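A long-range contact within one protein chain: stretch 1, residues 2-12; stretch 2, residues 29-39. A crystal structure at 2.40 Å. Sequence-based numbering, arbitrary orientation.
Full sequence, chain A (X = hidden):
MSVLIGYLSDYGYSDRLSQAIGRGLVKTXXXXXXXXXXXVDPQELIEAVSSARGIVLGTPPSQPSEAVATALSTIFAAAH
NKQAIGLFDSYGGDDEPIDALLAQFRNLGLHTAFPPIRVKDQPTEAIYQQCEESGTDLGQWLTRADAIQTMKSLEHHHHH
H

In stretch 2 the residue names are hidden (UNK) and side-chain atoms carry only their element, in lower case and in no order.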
# COMPACT_ATOMS: atom_id res chain seq x y z
N SER A 2 10.78 -4.76 -6.63
CA SER A 2 9.57 -5.45 -6.10
C SER A 2 8.59 -4.44 -5.53
O SER A 2 8.86 -3.23 -5.50
CB SER A 2 9.96 -6.44 -5.01
OG SER A 2 10.53 -5.76 -3.90
N VAL A 3 7.45 -4.93 -5.08
CA VAL A 3 6.44 -4.06 -4.49
C VAL A 3 6.17 -4.46 -3.04
O VAL A 3 6.00 -5.63 -2.73
CB VAL A 3 5.15 -4.10 -5.32
CG1 VAL A 3 4.09 -3.21 -4.69
CG2 VAL A 3 5.44 -3.64 -6.74
N LEU A 4 6.17 -3.48 -2.15
CA LEU A 4 5.91 -3.75 -0.75
C LEU A 4 4.47 -3.38 -0.46
O LEU A 4 4.06 -2.26 -0.72
CB LEU A 4 6.81 -2.90 0.14
CG LEU A 4 6.43 -2.83 1.63
CD1 LEU A 4 6.63 -4.20 2.30
CD2 LEU A 4 7.29 -1.80 2.33
N ILE A 5 3.71 -4.32 0.08
CA ILE A 5 2.33 -4.03 0.44
C ILE A 5 2.26 -4.01 1.96
O ILE A 5 2.54 -5.02 2.63
CB ILE A 5 1.36 -5.08 -0.12
CG1 ILE A 5 1.45 -5.07 -1.65
CG2 ILE A 5 -0.07 -4.76 0.32
CD1 ILE A 5 0.47 -6.01 -2.33
N GLY A 6 1.92 -2.85 2.52
CA GLY A 6 1.81 -2.72 3.96
C GLY A 6 0.39 -2.42 4.37
O GLY A 6 -0.32 -1.66 3.71
N TYR A 7 -0.05 -3.04 5.47
CA TYR A 7 -1.41 -2.83 5.97
C TYR A 7 -1.50 -3.28 7.42
O TYR A 7 -0.52 -3.74 7.99
CB TYR A 7 -2.42 -3.63 5.15
CG TYR A 7 -2.13 -5.10 5.08
CD1 TYR A 7 -1.07 -5.58 4.31
CD2 TYR A 7 -2.87 -6.02 5.83
CE1 TYR A 7 -0.76 -6.94 4.27
CE2 TYR A 7 -2.56 -7.39 5.81
CZ TYR A 7 -1.50 -7.83 5.02
OH TYR A 7 -1.18 -9.17 4.98
N LEU A 8 -2.68 -3.13 8.02
CA LEU A 8 -2.87 -3.56 9.39
C LEU A 8 -3.67 -4.85 9.42
O LEU A 8 -4.74 -4.95 8.81
CB LEU A 8 -3.62 -2.50 10.22
CG LEU A 8 -2.85 -1.28 10.71
CD1 LEU A 8 -2.55 -0.36 9.53
CD2 LEU A 8 -3.68 -0.54 11.74
N SER A 9 -3.15 -5.85 10.12
CA SER A 9 -3.86 -7.11 10.21
C SER A 9 -5.22 -6.91 10.84
O SER A 9 -5.35 -6.25 11.86
CB SER A 9 -3.07 -8.11 11.06
OG SER A 9 -2.00 -8.67 10.31
N ASP A 10 -6.23 -7.47 10.19
CA ASP A 10 -7.60 -7.41 10.69
C ASP A 10 -8.19 -6.03 10.96
O ASP A 10 -9.00 -5.88 11.88
CB ASP A 10 -7.71 -8.29 11.94
CG ASP A 10 -7.19 -9.70 11.70
OD1 ASP A 10 -7.31 -10.17 10.55
OD2 ASP A 10 -6.66 -10.33 12.64
N TYR A 11 -7.80 -5.03 10.17
CA TYR A 11 -8.34 -3.69 10.30
C TYR A 11 -9.24 -3.48 9.09
O TYR A 11 -8.76 -3.45 7.95
CB TYR A 11 -7.24 -2.63 10.29
CG TYR A 11 -7.78 -1.22 10.45
CD1 TYR A 11 -7.34 -0.19 9.62
CD2 TYR A 11 -8.75 -0.93 11.41
CE1 TYR A 11 -7.86 1.10 9.74
CE2 TYR A 11 -9.28 0.35 11.54
CZ TYR A 11 -8.83 1.36 10.70
OH TYR A 11 -9.37 2.62 10.79
N GLY A 12 -10.54 -3.33 9.32
CA GLY A 12 -11.44 -3.15 8.20
C GLY A 12 -11.32 -4.32 7.23
O GLY A 12 -11.37 -5.49 7.65
N UNK A 29 4.17 -11.37 -12.46
CA UNK A 29 5.55 -11.75 -12.22
C UNK A 29 6.34 -10.84 -11.30
O UNK A 29 7.55 -11.01 -11.16
N UNK A 30 5.68 -9.89 -10.66
CA UNK A 30 6.38 -9.01 -9.73
C UNK A 30 6.45 -9.72 -8.38
O UNK A 30 5.52 -10.45 -8.03
c UNK A 30 5.65 -6.90 -10.85
c UNK A 30 6.27 -6.88 -8.42
c UNK A 30 5.63 -7.68 -9.55
N UNK A 31 7.54 -9.54 -7.64
CA UNK A 31 7.68 -10.16 -6.32
C UNK A 31 7.03 -9.25 -5.29
O UNK A 31 7.44 -8.11 -5.11
c UNK A 31 9.15 -10.35 -5.96
N UNK A 32 6.02 -9.76 -4.59
CA UNK A 32 5.32 -8.95 -3.61
C UNK A 32 5.75 -9.23 -2.17
O UNK A 32 5.77 -10.38 -1.72
c UNK A 32 3.38 -8.87 -5.13
c UNK A 32 3.82 -9.17 -3.71
c UNK A 32 3.09 -8.30 -2.70
N UNK A 33 6.08 -8.17 -1.45
CA UNK A 33 6.48 -8.34 -0.06
C UNK A 33 5.42 -7.73 0.84
O UNK A 33 5.19 -6.52 0.83
c UNK A 33 8.42 -7.92 1.56
c UNK A 33 7.85 -7.71 0.17
o UNK A 33 10.45 -6.76 1.09
o UNK A 33 10.60 -8.69 2.12
c UNK A 33 9.93 -7.78 1.59
N UNK A 34 4.75 -8.59 1.60
CA UNK A 34 3.69 -8.17 2.50
C UNK A 34 4.23 -7.96 3.91
O UNK A 34 5.05 -8.73 4.40
c UNK A 34 2.60 -9.23 2.53
c UNK A 34 2.36 -9.82 1.17
se UNK A 34 0.49 -10.04 0.85
c UNK A 34 0.04 -8.21 0.47
N UNK A 35 3.74 -6.91 4.55
CA UNK A 35 4.17 -6.56 5.89
C UNK A 35 2.96 -6.14 6.71
O UNK A 35 2.04 -5.51 6.19
c UNK A 35 5.20 -5.40 5.81
c UNK A 35 5.28 -4.66 7.13
c UNK A 35 6.56 -5.96 5.42
N UNK A 36 2.94 -6.53 7.98
CA UNK A 36 1.86 -6.18 8.89
C UNK A 36 2.44 -5.04 9.73
O UNK A 36 3.37 -5.26 10.51
o UNK A 36 0.04 -7.97 11.56
o UNK A 36 -0.23 -5.97 10.68
c UNK A 36 0.36 -7.07 10.75
c UNK A 36 1.52 -7.36 9.80
N UNK A 37 1.89 -3.85 9.56
CA UNK A 37 2.38 -2.67 10.28
C UNK A 37 2.25 -2.80 11.80
O UNK A 37 3.05 -2.23 12.55
c UNK A 37 3.19 -1.22 7.77
c UNK A 37 1.64 -1.44 9.75
c UNK A 37 1.73 -1.32 8.22
c UNK A 37 0.95 -0.11 7.74
N UNK A 38 1.25 -3.56 12.26
CA UNK A 38 1.02 -3.77 13.68
C UNK A 38 2.16 -4.54 14.34
O UNK A 38 2.32 -4.45 15.55
c UNK A 38 -4.79 -3.86 14.05
c UNK A 38 -2.62 -5.02 13.95
c UNK A 38 -0.24 -4.60 13.93
c UNK A 38 -1.57 -4.01 13.55
n UNK A 38 -3.96 -4.71 13.46
n UNK A 38 -5.99 -3.65 13.53
n UNK A 38 -4.42 -3.23 15.16
N UNK A 39 2.93 -5.29 13.56
CA UNK A 39 3.98 -6.10 14.17
C UNK A 39 5.34 -6.22 13.47
O UNK A 39 6.26 -6.81 14.03
c UNK A 39 3.44 -7.50 14.42

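Position 29 has no side-chain atoms, and nothing of it touches stretch 1. Its phi is positive, 94°, and it follows the end of a helix. A CB would be jammed against the preceding carbonyl oxygen. It is Gly29.

Position 30 has three carbons, one carrying the other two. One of the outer carbons lies 3.7 Å from Val3 CG2. A branch directly at CB with no further atoms gives Val30.

Position 31 has a single side-chain carbon. This CB is 4.1 Å from Ser2 CB. The residue is Ala31. Its backbone O accepts a hydrogen bond from Val3 N at 3.2 Å.

Position 32 again has three carbons, forked at CB. One outer carbon is 3.5 Å from Ile5 CD1. This is Val32, on the same sheet face as Val3 and Ile5.

Position 33 has three carbons in a row, the third carrying two oxygens. The second carbon lies 4.2 Å from Leu4 CD1. A carboxylate on a two-carbon arm makes it Glu33. Its backbone N and O both hydrogen-bond to stretch 1, to the residues before and after Leu4: Glu33 N to Val3 O, 2.8 Å, and Ile5 N to Glu33 O, 2.8 Å.

Position 34 is an unbranched chain of two carbons, selenium and a carbon. The last carbon is 3.4 Å from Ile5 CB and 4.1 Å from Tyr7 CE1. The selenium identifies selenomethionine, Met34.

Position 35 has three carbons, forked at CB. One outer carbon packs 3.6 Å from Leu4 CD1, and the backbone N bonds to Ile5 O at 2.9 Å. This is Val35.

Position 36 has two carbons, the second carrying two oxygens. One oxygen accepts a hydrogen bond from Ser9 N at 3.0 Å. A carboxylate this short is Asp36.

Position 37 has four carbons, forked at the second. One end carbon is 3.9 Å from Leu8 CD1, and the backbone N bonds to Tyr7 O at 2.9 Å. This fits Leu37.

Position 38 has three carbons, a nitrogen, then a carbon with two more nitrogens. The nitrogen within the chain donates to Ser9 O at 2.6 Å, and Leu8 CB lies over one face of the end group. The guanidinium makes it Arg38.

Position 39 has one carbon and makes no contact. It is Ala39.

The contact is a parallel pair of strands. Backbone hydrogen bonds form a ladder from Val3 to Tyr7; the rung from Tyr7 N to Val35 O, 3.3 Å, is weak. Apolar side chains pack on both sheet faces. Past the strands, Asp36 and Arg38 bind the Ser9 backbone and hold the loop.

Stretch 2 29-39: GVAVEMVDLRA
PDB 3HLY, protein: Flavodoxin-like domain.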